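Local coordinates for protein NAD-dependent benzaldehyde dehydrogenase (Legionella pneumophila, PDB 3RHE) that is of uncertain function but probably binds a small molecule, as many proteins of the glyoxalase/bleomycin-resistance (VOC) superfamily do, despite its dehydrogenase name, at residues 11-16 and 56-61; 19-24 and 40-45; 23-26 and 30-33; 107-112 and 117-122. One frame throughout, in Å; residues are numbered along the deposited sequence. Where two conformers were deposited one is given.

Interaction 1. Residues 11-16 and 56-61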
loop_
_atom_site.group_PDB
_atom_site.type_symbol
_atom_site.label_atom_id
_atom_site.label_comp_id
_atom_site.label_asym_id
_atom_site.label_seq_id
_atom_site.Cartn_x
_atom_site.Cartn_y
_atom_site.Cartn_z
ATOM N N LEU A 11 -1.843 4.495 -0.133
ATOM C CA LEU A 11 -1.490 4.063 1.207
ATOM C C LEU A 11 -0.875 5.220 1.979
ATOM O O LEU A 11 0.149 5.752 1.588
ATOM C CB LEU A 11 -0.482 2.905 1.146
ATOM C CG LEU A 11 -0.823 1.437 1.403
ATOM C CD1 LEU A 11 -2.306 1.134 1.466
ATOM C CD2 LEU A 11 -0.076 0.531 0.400
ATOM N N PHE A 12 -1.509 5.605 3.078
ATOM C CA PHE A 12 -0.964 6.622 3.962
ATOM C C PHE A 12 -0.331 5.943 5.178
ATOM O O PHE A 12 -0.983 5.149 5.863
ATOM C CB PHE A 12 -2.084 7.569 4.427
ATOM C CG PHE A 12 -2.389 8.689 3.456
ATOM C CD1 PHE A 12 -1.777 8.744 2.209
ATOM C CD2 PHE A 12 -3.305 9.670 3.783
ATOM C CE1 PHE A 12 -2.069 9.780 1.306
ATOM C CE2 PHE A 12 -3.600 10.705 2.894
ATOM C CZ PHE A 12 -2.979 10.755 1.656
ATOM N N TYR A 13 0.933 6.254 5.446
ATOM C CA TYR A 13 1.547 5.854 6.703
ATOM C C TYR A 13 0.949 6.724 7.818
ATOM O O TYR A 13 0.951 7.944 7.707
ATOM C CB TYR A 13 3.065 6.042 6.656
ATOM C CG TYR A 13 3.779 5.267 5.553
ATOM C CD1 TYR A 13 3.154 4.224 4.875
ATOM C CD2 TYR A 13 5.103 5.567 5.216
ATOM C CE1 TYR A 13 3.823 3.511 3.862
ATOM C CE2 TYR A 13 5.781 4.860 4.214
ATOM C CZ TYR A 13 5.140 3.831 3.549
ATOM O OH TYR A 13 5.823 3.130 2.564
ATOM N N VAL A 14 0.430 6.094 8.874
ATOM C CA VAL A 14 -0.141 6.827 10.004
ATOM C C VAL A 14 0.426 6.387 11.367
ATOM O O VAL A 14 0.739 5.203 11.584
ATOM C CB VAL A 14 -1.686 6.717 10.048
ATOM C CG1 VAL A 14 -2.311 7.260 8.767
ATOM C CG2 VAL A 14 -2.141 5.273 10.320
ATOM N N LYS A 15 0.553 7.338 12.288
ATOM C CA LYS A 15 1.022 7.006 13.643
ATOM C C LYS A 15 0.030 6.106 14.388
ATOM O O LYS A 15 0.419 5.160 15.082
ATOM C CB LYS A 15 1.269 8.274 14.464
ATOM C CG LYS A 15 2.573 8.994 14.161
ATOM C CD LYS A 15 2.846 10.070 15.208
ATOM C CE LYS A 15 4.335 10.175 15.532
ATOM N NZ LYS A 15 4.622 11.248 16.544
ATOM N N ASN A 16 -1.256 6.406 14.240
ATOM C CA ASN A 16 -2.308 5.669 14.952
ATOM C C ASN A 16 -3.515 5.417 14.065
ATOM O O ASN A 16 -4.354 6.299 13.903
ATOM C CB ASN A 16 -2.733 6.437 16.206
ATOM C CG ASN A 16 -3.739 5.663 17.066
ATOM O OD1 ASN A 16 -4.663 5.030 16.556
ATOM N ND2 ASN A 16 -3.561 5.731 18.378
ATOM N N GLU A 56 4.670 1.849 12.072
ATOM C CA GLU A 56 5.587 0.890 12.667
ATOM C C GLU A 56 5.582 -0.445 11.927
ATOM O O GLU A 56 6.506 -1.243 12.067
ATOM C CB GLU A 56 5.244 0.688 14.149
ATOM C CG GLU A 56 3.742 0.610 14.449
ATOM C CD GLU A 56 3.104 1.970 14.743
ATOM O OE1 GLU A 56 2.943 2.302 15.938
ATOM O OE2 GLU A 56 2.747 2.705 13.797
ATOM N N GLU A 57 4.543 -0.681 11.137
ATOM C CA GLU A 57 4.413 -1.928 10.385
ATOM C C GLU A 57 5.063 -1.909 9.001
ATOM O O GLU A 57 5.162 -2.946 8.344
ATOM C CB GLU A 57 2.937 -2.287 10.231
ATOM C CG GLU A 57 2.229 -2.472 11.556
ATOM C CD GLU A 57 2.664 -3.740 12.254
ATOM O OE1 GLU A 57 2.605 -4.805 11.606
ATOM O OE2 GLU A 57 3.072 -3.672 13.437
ATOM N N ILE A 58 5.491 -0.742 8.536
ATOM C CA ILE A 58 5.943 -0.660 7.149
ATOM C C ILE A 58 7.309 -1.306 6.925
ATOM O O ILE A 58 8.221 -1.147 7.728
ATOM C CB ILE A 58 6.053 0.789 6.653
ATOM C CG1 ILE A 58 4.830 1.603 7.075
ATOM C CG2 ILE A 58 6.252 0.806 5.151
ATOM C CD1 ILE A 58 3.527 1.022 6.626
ATOM N N GLU A 59 7.427 -2.034 5.820
ATOM C CA GLU A 59 8.712 -2.427 5.276
ATOM C C GLU A 59 8.666 -2.039 3.812
ATOM O O GLU A 59 7.677 -2.320 3.150
ATOM C CB GLU A 59 8.919 -3.941 5.402
ATOM C CG GLU A 59 9.030 -4.414 6.837
ATOM C CD GLU A 59 10.228 -3.808 7.534
ATOM O OE1 GLU A 59 11.233 -3.519 6.843
ATOM O OE2 GLU A 59 10.169 -3.622 8.767
ATOM N N PRO A 60 9.723 -1.382 3.310
ATOM C CA PRO A 60 10.936 -1.012 4.045
ATOM C C PRO A 60 10.630 0.087 5.053
ATOM O O PRO A 60 9.658 0.819 4.867
ATOM C CB PRO A 60 11.866 -0.457 2.949
ATOM C CG PRO A 60 11.202 -0.781 1.645
ATOM C CD PRO A 60 9.741 -0.848 1.937
ATOM N N LYS A 61 11.441 0.192 6.103
ATOM C CA LYS A 61 11.179 1.133 7.185
ATOM C C LYS A 61 10.812 2.515 6.660
ATOM O O LYS A 61 11.452 3.034 5.749
ATOM C CB LYS A 61 12.384 1.230 8.121
ATOM C CG LYS A 61 12.748 -0.084 8.787
ATOM C CD LYS A 61 11.573 -0.647 9.556
ATOM C CE LYS A 61 12.007 -1.768 10.493
ATOM N NZ LYS A 61 10.829 -2.345 11.209
#
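Ile58 packs against one face of the Tyr13 ring, and this pair carries most of the contact. Ile58 CG1 stands 3.9 Å from the ring centroid and 15° off the ring normal, a CH-pi contact over the face. The methyl beyond it, Ile58 CD1, lies 3.7 Å from Tyr13 CD1. The other branch covers the phenol end, where Ile58 CG2 is 3.6 Å from Tyr13 CZ and 3.5 Å from Tyr13 OH. The two branches therefore spread along the length of the ring. Nearer the end of the strand, Glu56 bends at chi2 (-90°) and brings its carboxylate toward the backbone of 11-16. Glu56 OE2 stays 3.6 Å from Lys15 O, two acceptors without a hydrogen bond. No hydrogen bond joins the segments. The hydroxyl of Tyr13 is held from outside, by hydrogen bonds with Glu70 and Arg117, which probably limits the swing of the ring over Ile58. Ile58 also touches Trp53 and Glu70. In the curled sheet of this VOC-type fold, strand 8-14 lies between the parallel strand 49-54 and the antiparallel strand 69-74. The loop leaving 49-54 passes Tyr13 and meets strand 95-98 through Glu59 and Pro60.

Interaction 2. Residues 19-24 and 40-45; sequences KSEEFY and AMFVMK
Phe42 projects from the strand toward the helix and meets it at Glu21 and Tyr24. Tyr24 touches the ring with its CB, not with its own ring. This CB lies over one face of Phe42, 4.0 Å from the centroid and 28° off the normal, with Tyr24 CB to Phe42 CE1 at 3.6 Å. The Tyr24 ring turns away, because CG stands beside the backbone N and anti to the carbonyl carbon (chi1 -78°). It packs instead on Leu50 and Leu52 of strand 49-54 and on Phe12. On the helix itself, Phe23 CD2 sits 3.7 Å above the plane of the Tyr24 ring, over its centre. The arrangement is a helix packed against the sheet, as in the beta-alpha-beta-beta-beta modules of the VOC fold. Helix 19-24 and strand 40-43 run nearly parallel, with axes 9.3 Å apart. Glu21 fills the other part of the interface. Its CG is swung anti to the backbone N (chi1 -176°), which places it 3.9 Å from Ala40 CB and 4.0 Å from Phe42 CZ. The chain bends at chi2, and the carboxylate, turned about chi3, lies nearly parallel to the Phe42 ring plane, although the two side chains cross at about a right angle. Glu21 O approaches the same ring at its edge, 3.5 Å from Phe42 CZ.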
loop_
_atom_site.group_PDB
_atom_site.type_symbol
_atom_site.label_atom_id
_atom_site.label_comp_id
_atom_site.label_asym_id
_atom_site.label_seq_id
_atom_site.Cartn_x
_atom_site.Cartn_y
_atom_site.Cartn_z
ATOM N N LYS A 19 -7.036 6.381 15.452
ATOM C CA LYS A 19 -7.340 7.804 15.405
ATOM C C LYS A 19 -7.452 8.350 13.975
ATOM O O LYS A 19 -8.249 9.252 13.708
ATOM C CB LYS A 19 -6.305 8.609 16.189
ATOM C CG LYS A 19 -6.231 8.235 17.660
ATOM C CD LYS A 19 -5.630 9.367 18.478
ATOM C CE LYS A 19 -5.473 8.979 19.942
ATOM N NZ LYS A 19 -5.146 10.169 20.783
ATOM N N SER A 20 -6.646 7.819 13.066
ATOM C CA SER A 20 -6.700 8.233 11.672
ATOM C C SER A 20 -8.024 7.828 11.043
ATOM O O SER A 20 -8.612 8.578 10.260
ATOM C CB SER A 20 -5.530 7.633 10.883
ATOM O OG SER A 20 -4.317 8.271 11.224
ATOM N N GLU A 21 -8.480 6.632 11.388
ATOM C CA GLU A 21 -9.728 6.094 10.869
ATOM C C GLU A 21 -10.912 6.966 11.276
ATOM O O GLU A 21 -11.849 7.152 10.503
ATOM C CB GLU A 21 -9.924 4.662 11.382
ATOM C CG GLU A 21 -11.145 3.949 10.847
ATOM C CD GLU A 21 -12.411 4.228 11.654
ATOM O OE1 GLU A 21 -13.514 4.176 11.069
ATOM O OE2 GLU A 21 -12.310 4.497 12.871
ATOM N N GLU A 22 -10.872 7.497 12.493
ATOM C CA GLU A 22 -11.934 8.387 12.956
ATOM C C GLU A 22 -11.886 9.707 12.198
ATOM O O GLU A 22 -12.931 10.255 11.807
ATOM C CB GLU A 22 -11.823 8.635 14.461
ATOM C CG GLU A 22 -12.220 7.439 15.319
ATOM C CD GLU A 22 -13.644 6.970 15.052
ATOM O OE1 GLU A 22 -14.584 7.789 15.188
ATOM O OE2 GLU A 22 -13.817 5.777 14.705
ATOM N N PHE A 23 -10.674 10.223 12.005
ATOM C CA PHE A 23 -10.495 11.436 11.222
ATOM C C PHE A 23 -11.145 11.274 9.849
ATOM O O PHE A 23 -11.949 12.090 9.436
ATOM C CB PHE A 23 -9.010 11.784 11.065
ATOM C CG PHE A 23 -8.762 12.987 10.187
ATOM C CD1 PHE A 23 -8.868 14.275 10.702
ATOM C CD2 PHE A 23 -8.447 12.830 8.852
ATOM C CE1 PHE A 23 -8.644 15.380 9.899
ATOM C CE2 PHE A 23 -8.226 13.919 8.045
ATOM C CZ PHE A 23 -8.322 15.208 8.570
ATOM N N TYR A 24 -10.806 10.196 9.155
ATOM C CA TYR A 24 -11.309 9.977 7.804
ATOM C C TYR A 24 -12.807 9.605 7.739
ATOM O O TYR A 24 -13.526 10.056 6.845
ATOM C CB TYR A 24 -10.411 8.975 7.060
ATOM C CG TYR A 24 -9.145 9.645 6.576
ATOM C CD1 TYR A 24 -9.169 10.463 5.460
ATOM C CD2 TYR A 24 -7.940 9.506 7.263
ATOM C CE1 TYR A 24 -8.031 11.108 5.017
ATOM C CE2 TYR A 24 -6.781 10.146 6.823
ATOM C CZ TYR A 24 -6.843 10.944 5.699
ATOM O OH TYR A 24 -5.725 11.594 5.243
ATOM N N ALA A 40 -6.644 0.457 8.198
ATOM C CA ALA A 40 -8.032 0.720 7.832
ATOM C C ALA A 40 -8.107 1.040 6.347
ATOM O O ALA A 40 -7.158 1.587 5.771
ATOM C CB ALA A 40 -8.622 1.846 8.669
HETATM N N MSE A 41 -9.210 0.669 5.716
HETATM C CA MSE A 41 -9.386 0.973 4.311
HETATM C C MSE A 41 -10.716 1.649 4.014
HETATM O O MSE A 41 -11.772 1.178 4.453
HETATM C CB MSE A 41 -9.271 -0.281 3.455
HETATM C CG MSE A 41 -9.644 0.021 2.012
HETATM SE SE MSE A 41 -8.769 -1.101 0.726
HETATM C CE MSE A 41 -9.738 -2.751 1.094
ATOM N N PHE A 42 -10.651 2.734 3.247
ATOM C CA PHE A 42 -11.843 3.447 2.781
ATOM C C PHE A 42 -11.944 3.326 1.271
ATOM O O PHE A 42 -10.942 3.393 0.549
ATOM C CB PHE A 42 -11.812 4.935 3.174
ATOM C CG PHE A 42 -11.941 5.186 4.650
ATOM C CD1 PHE A 42 -10.831 5.136 5.476
ATOM C CD2 PHE A 42 -13.173 5.484 5.208
ATOM C CE1 PHE A 42 -10.943 5.374 6.831
ATOM C CE2 PHE A 42 -13.297 5.724 6.565
ATOM C CZ PHE A 42 -12.175 5.666 7.381
ATOM N N VAL A 43 -13.163 3.141 0.789
ATOM C CA VAL A 43 -13.402 3.081 -0.631
ATOM C C VAL A 43 -14.396 4.157 -1.024
ATOM O O VAL A 43 -15.509 4.202 -0.500
ATOM C CB VAL A 43 -13.918 1.699 -1.046
ATOM C CG1 VAL A 43 -14.319 1.710 -2.504
ATOM C CG2 VAL A 43 -12.856 0.651 -0.773
HETATM N N MSE A 44 -13.978 5.033 -1.936
HETATM C CA MSE A 44 -14.832 6.116 -2.404
HETATM C C MSE A 44 -15.937 5.604 -3.310
HETATM O O MSE A 44 -15.725 4.710 -4.120
HETATM C CB MSE A 44 -14.021 7.144 -3.187
HETATM C CG MSE A 44 -12.772 7.605 -2.493
HETATM SE SE MSE A 44 -13.158 8.282 -0.707
HETATM C CE MSE A 44 -11.346 8.871 -0.286
ATOM N N LYS A 45 -17.116 6.189 -3.171
ATOM C CA LYS A 45 -18.192 5.968 -4.119
ATOM C C LYS A 45 -17.607 6.129 -5.519
ATOM O O LYS A 45 -17.945 5.385 -6.441
ATOM C CB LYS A 45 -19.307 6.987 -3.874
ATOM C CG LYS A 45 -20.605 6.685 -4.595
ATOM C CD LYS A 45 -21.677 7.706 -4.244
ATOM C CE LYS A 45 -22.963 7.430 -5.009
ATOM N NZ LYS A 45 -22.717 7.352 -6.477
#

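Interaction 3. Residues 23-26 and 30-33; sequences FYKN and TQPI
Lys25 meets Thr30 and Gln31 through a chain that is bent rather than extended. Its first torsion (chi1 156°) carries CG away from the backbone N and beside the carbonyl carbon. A turn at chi2 (64°) then directs the chain toward Thr30 and Gln31. Gln31 starts out pointing away from the helix, but a bend at its own chi2 returns the amide to Lys25. The two side chains meet obliquely. The approach of Gln31 NE2 to Lys25 CE is very short for a non-bonded pair, so the fine detail here is doubtful. The same holds for Lys25 CD, which is modelled too close to Thr30 O. More reliable is the contact of Lys25 CA with Thr30 O, a CA-H...O approach of 3.3 Å. Lys25 CB is 3.6 Å from Thr30 O.

This is the C-terminal end of helix 17-28, where the chain turns back to lead into the sheet, the helix-to-strand connection of a VOC-type module. The contact lies at the surface, its centre about 18 Å from the centre of the chain. Thr30 N donates to Lys25 O, five residues earlier, in a weak bond of 3.3 Å and 139°. The side chain of Thr30 leaves from the far side of its backbone and touches Phe42 of strand 39-43. Thr30 OG1 donates weakly to Gln31 O, 3.4 Å away.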
loop_
_atom_site.group_PDB
_atom_site.type_symbol
_atom_site.label_atom_id
_atom_site.label_comp_id
_atom_site.label_asym_id
_atom_site.label_seq_id
_atom_site.Cartn_x
_atom_site.Cartn_y
_atom_site.Cartn_z
ATOM N N PHE A 23 -10.674 10.223 12.005
ATOM C CA PHE A 23 -10.495 11.436 11.222
ATOM C C PHE A 23 -11.145 11.274 9.849
ATOM O O PHE A 23 -11.949 12.090 9.436
ATOM C CB PHE A 23 -9.010 11.784 11.065
ATOM C CG PHE A 23 -8.762 12.987 10.187
ATOM C CD1 PHE A 23 -8.868 14.275 10.702
ATOM C CD2 PHE A 23 -8.447 12.830 8.852
ATOM C CE1 PHE A 23 -8.644 15.380 9.899
ATOM C CE2 PHE A 23 -8.226 13.919 8.045
ATOM C CZ PHE A 23 -8.322 15.208 8.570
ATOM N N TYR A 24 -10.806 10.196 9.155
ATOM C CA TYR A 24 -11.309 9.977 7.804
ATOM C C TYR A 24 -12.807 9.605 7.739
ATOM O O TYR A 24 -13.526 10.056 6.845
ATOM C CB TYR A 24 -10.411 8.975 7.060
ATOM C CG TYR A 24 -9.145 9.645 6.576
ATOM C CD1 TYR A 24 -9.169 10.463 5.460
ATOM C CD2 TYR A 24 -7.940 9.506 7.263
ATOM C CE1 TYR A 24 -8.031 11.108 5.017
ATOM C CE2 TYR A 24 -6.781 10.146 6.823
ATOM C CZ TYR A 24 -6.843 10.944 5.699
ATOM O OH TYR A 24 -5.725 11.594 5.243
ATOM N N LYS A 25 -13.278 8.804 8.690
ATOM C CA LYS A 25 -14.703 8.515 8.765
ATOM C C LYS A 25 -15.471 9.838 8.841
ATOM O O LYS A 25 -16.458 10.033 8.142
ATOM C CB LYS A 25 -15.021 7.628 9.971
ATOM C CG LYS A 25 -16.471 7.737 10.471
ATOM C CD LYS A 25 -17.465 7.239 9.432
ATOM C CE LYS A 25 -18.921 7.531 9.829
ATOM N NZ LYS A 25 -19.294 8.977 9.656
ATOM N N ASN A 26 -14.979 10.754 9.668
ATOM C CA ASN A 26 -15.602 12.060 9.843
ATOM C C ASN A 26 -15.472 12.910 8.589
ATOM O O ASN A 26 -16.451 13.510 8.127
ATOM C CB ASN A 26 -14.965 12.789 11.028
ATOM C CG ASN A 26 -15.688 14.074 11.386
ATOM O OD1 ASN A 26 -15.063 15.120 11.577
ATOM N ND2 ASN A 26 -17.012 14.002 11.486
ATOM N N THR A 30 -18.067 8.541 5.671
ATOM C CA THR A 30 -18.197 7.177 5.187
ATOM C C THR A 30 -17.557 6.228 6.181
ATOM O O THR A 30 -16.595 6.578 6.871
ATOM C CB THR A 30 -17.516 6.992 3.820
ATOM O OG1 THR A 30 -17.797 5.680 3.316
ATOM C CG2 THR A 30 -16.015 7.134 3.956
ATOM N N GLN A 31 -18.103 5.025 6.263
ATOM C CA GLN A 31 -17.528 3.998 7.108
ATOM C C GLN A 31 -16.401 3.319 6.340
ATOM O O GLN A 31 -16.516 3.104 5.139
ATOM C CB GLN A 31 -18.602 2.968 7.466
ATOM C CG GLN A 31 -18.478 2.413 8.869
ATOM C CD GLN A 31 -18.664 3.477 9.930
ATOM O OE1 GLN A 31 -18.050 3.421 10.995
ATOM N NE2 GLN A 31 -19.516 4.460 9.646
ATOM N N PRO A 32 -15.303 2.974 7.020
ATOM C CA PRO A 32 -14.306 2.185 6.292
ATOM C C PRO A 32 -14.879 0.800 5.989
ATOM O O PRO A 32 -15.658 0.296 6.795
ATOM C CB PRO A 32 -13.150 2.081 7.289
ATOM C CG PRO A 32 -13.770 2.221 8.608
ATOM C CD PRO A 32 -14.950 3.149 8.439
ATOM N N ILE A 33 -14.528 0.206 4.855
ATOM C CA ILE A 33 -14.946 -1.167 4.576
ATOM C C ILE A 33 -14.191 -2.171 5.460
ATOM O O ILE A 33 -14.636 -3.297 5.661
ATOM C CB ILE A 33 -14.760 -1.555 3.107
ATOM C CG1 ILE A 33 -13.279 -1.588 2.745
ATOM C CG2 ILE A 33 -15.562 -0.620 2.185
ATOM C CD1 ILE A 33 -13.006 -2.160 1.380
#

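Interaction 4. Residues 107-112 and 117-122; sequences TFVGVD and RLRIFC
Thr107 OG1 links the two strands by donating one hydrogen bond and accepting another. Thr107 OG1 donates to Ile120 O at 2.7 Å, tilted 35° from the carbonyl plane. Arg119 NH1 donates to Thr107 OG1 at 3.0 Å, close to the guanidinium plane. Ile120 O has a second donor, Phe108 N at 3.1 Å. Ile120 N returns a bond to Phe108 O at 3.0 Å. At the next hydrogen-bonded pair, Gly110 N donates to Leu118 O and Leu118 N to Gly110 O, both at 2.9 Å. The last of these meets its carbonyl from above the plane (39°). Arg119 bends at chi3 (-59°), which turns the guanidinium back toward Thr107, and Val109 CG1 covers one face of it, 4.0 Å from Arg119 NH1. Arg119 also pairs with Glu70 in a salt bridge and donates to Glu59 O, while Arg117 donates to Pro60 O and Lys61 O. The face opposite Thr107, Val109 and Arg119 carries Phe108 and Ile120, side by side with Phe108 CE1 3.4 Å from Ile120 CG1, against helix 78-90. Asp112 OD1 accepts from Asp114 N and His116 N in the turn. The whole is an antiparallel beta hairpin, part of the curled sheet of a VOC-type fold.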
loop_
_atom_site.group_PDB
_atom_site.type_symbol
_atom_site.label_atom_id
_atom_site.label_comp_id
_atom_site.label_asym_id
_atom_site.label_seq_id
_atom_site.Cartn_x
_atom_site.Cartn_y
_atom_site.Cartn_z
ATOM N N THR A 107 4.871 -9.118 -2.075
ATOM C CA THR A 107 5.005 -7.707 -2.421
ATOM C C THR A 107 6.437 -7.287 -2.735
ATOM O O THR A 107 7.387 -7.909 -2.274
ATOM C CB THR A 107 4.458 -6.817 -1.250
ATOM O OG1 THR A 107 4.402 -5.446 -1.650
ATOM C CG2 THR A 107 5.352 -6.928 -0.026
ATOM N N PHE A 108 6.577 -6.226 -3.522
ATOM C CA PHE A 108 7.858 -5.556 -3.683
ATOM C C PHE A 108 7.613 -4.061 -3.855
ATOM O O PHE A 108 6.490 -3.642 -4.141
ATOM C CB PHE A 108 8.701 -6.156 -4.831
ATOM C CG PHE A 108 8.292 -5.703 -6.209
ATOM C CD1 PHE A 108 7.306 -6.380 -6.918
ATOM C CD2 PHE A 108 8.928 -4.629 -6.815
ATOM C CE1 PHE A 108 6.935 -5.970 -8.192
ATOM C CE2 PHE A 108 8.569 -4.223 -8.092
ATOM C CZ PHE A 108 7.566 -4.894 -8.780
ATOM N N VAL A 109 8.639 -3.246 -3.650
ATOM C CA VAL A 109 8.454 -1.796 -3.823
ATOM C C VAL A 109 9.580 -1.101 -4.574
ATOM O O VAL A 109 10.764 -1.387 -4.367
ATOM C CB VAL A 109 8.060 -1.039 -2.504
ATOM C CG1 VAL A 109 8.426 -1.810 -1.280
ATOM C CG2 VAL A 109 8.613 0.411 -2.464
ATOM N N GLY A 110 9.181 -0.215 -5.477
ATOM C CA GLY A 110 10.111 0.636 -6.182
ATOM C C GLY A 110 9.931 2.088 -5.775
ATOM O O GLY A 110 9.082 2.406 -4.938
ATOM N N VAL A 111 10.742 2.967 -6.350
ATOM C CA VAL A 111 10.575 4.400 -6.131
ATOM C C VAL A 111 10.728 5.146 -7.436
ATOM O O VAL A 111 11.430 4.696 -8.348
ATOM C CB VAL A 111 11.596 4.979 -5.130
ATOM C CG1 VAL A 111 11.316 4.476 -3.727
ATOM C CG2 VAL A 111 13.033 4.676 -5.571
ATOM N N ASP A 112 10.077 6.294 -7.524
ATOM C CA ASP A 112 10.216 7.122 -8.704
ATOM C C ASP A 112 11.423 8.053 -8.519
ATOM O O ASP A 112 12.068 8.006 -7.478
ATOM C CB ASP A 112 8.889 7.848 -9.020
ATOM C CG ASP A 112 8.614 9.047 -8.126
ATOM O OD1 ASP A 112 9.404 9.340 -7.210
ATOM O OD2 ASP A 112 7.573 9.721 -8.361
ATOM N N ARG A 117 7.253 6.150 -3.160
ATOM C CA ARG A 117 7.196 4.686 -3.168
ATOM C C ARG A 117 6.018 4.137 -3.978
ATOM O O ARG A 117 4.888 4.646 -3.924
ATOM C CB ARG A 117 7.164 4.126 -1.744
ATOM C CG ARG A 117 8.442 4.346 -0.946
ATOM C CD ARG A 117 8.256 3.915 0.504
ATOM N NE ARG A 117 9.505 3.932 1.258
ATOM C CZ ARG A 117 9.676 3.333 2.434
ATOM N NH1 ARG A 117 8.670 2.669 3.005
ATOM N NH2 ARG A 117 10.855 3.401 3.040
ATOM N N LEU A 118 6.309 3.080 -4.717
ATOM C CA LEU A 118 5.361 2.446 -5.613
ATOM C C LEU A 118 5.361 0.964 -5.258
ATOM O O LEU A 118 6.370 0.289 -5.422
ATOM C CB LEU A 118 5.834 2.625 -7.059
ATOM C CG LEU A 118 6.066 4.068 -7.540
ATOM C CD1 LEU A 118 6.608 4.069 -8.957
ATOM C CD2 LEU A 118 4.778 4.849 -7.496
ATOM N N ARG A 119 4.236 0.453 -4.776
ATOM C CA ARG A 119 4.207 -0.914 -4.289
ATOM C C ARG A 119 3.320 -1.815 -5.129
ATOM O O ARG A 119 2.198 -1.448 -5.481
ATOM C CB ARG A 119 3.760 -0.970 -2.821
ATOM C CG ARG A 119 3.556 -2.405 -2.290
ATOM C CD ARG A 119 2.969 -2.426 -0.867
ATOM N NE ARG A 119 3.815 -1.725 0.098
ATOM C CZ ARG A 119 4.860 -2.256 0.715
ATOM N NH1 ARG A 119 5.215 -3.512 0.469
ATOM N NH2 ARG A 119 5.556 -1.531 1.580
ATOM N N ILE A 120 3.833 -3.000 -5.441
ATOM C CA ILE A 120 3.043 -4.052 -6.070
ATOM C C ILE A 120 2.765 -5.097 -4.980
ATOM O O ILE A 120 3.672 -5.477 -4.241
ATOM C CB ILE A 120 3.834 -4.760 -7.219
ATOM C CG1 ILE A 120 4.313 -3.773 -8.300
ATOM C CG2 ILE A 120 3.006 -5.886 -7.839
ATOM C CD1 ILE A 120 3.221 -3.075 -9.044
ATOM N N PHE A 121 1.530 -5.564 -4.868
ATOM C CA PHE A 121 1.246 -6.632 -3.909
ATOM C C PHE A 121 0.111 -7.533 -4.364
ATOM O O PHE A 121 -0.788 -7.113 -5.095
ATOM C CB PHE A 121 0.929 -6.072 -2.518
ATOM C CG PHE A 121 -0.397 -5.359 -2.441
ATOM C CD1 PHE A 121 -1.516 -5.992 -1.921
ATOM C CD2 PHE A 121 -0.530 -4.057 -2.907
ATOM C CE1 PHE A 121 -2.743 -5.342 -1.859
ATOM C CE2 PHE A 121 -1.760 -3.402 -2.852
ATOM C CZ PHE A 121 -2.865 -4.051 -2.319
ATOM N N CYS A 122 0.187 -8.785 -3.928
ATOM C CA CYS A 122 -0.919 -9.724 -4.018
ATOM C C CYS A 122 -1.279 -10.135 -2.590
ATOM O O CYS A 122 -0.412 -10.577 -1.831
ATOM C CB CYS A 122 -0.499 -10.971 -4.807
ATOM S SG CYS A 122 -1.785 -12.241 -4.853
#

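In the fold
From the N terminus, strand 8-14 leads into helix 17-28. Interaction 3 closes the shortest loop here, where the chain turns back after the helix. Interaction 2 starts from the same helix and closes a longer loop onto strand 39-43. The two share Phe23 and Tyr24, and their centres are only about 4 Å apart. Interaction 1 spans both, bringing the loop after strand 49-54 back to the end of the first strand. Interaction 4 comes later in the chain and closes its own hairpin. It lies across the chain's centre from interactions 2 and 3. It meets interaction 1, where Arg117 and Arg119 reach loop 56-61, so this loop ties the first strand to the C-terminal hairpin.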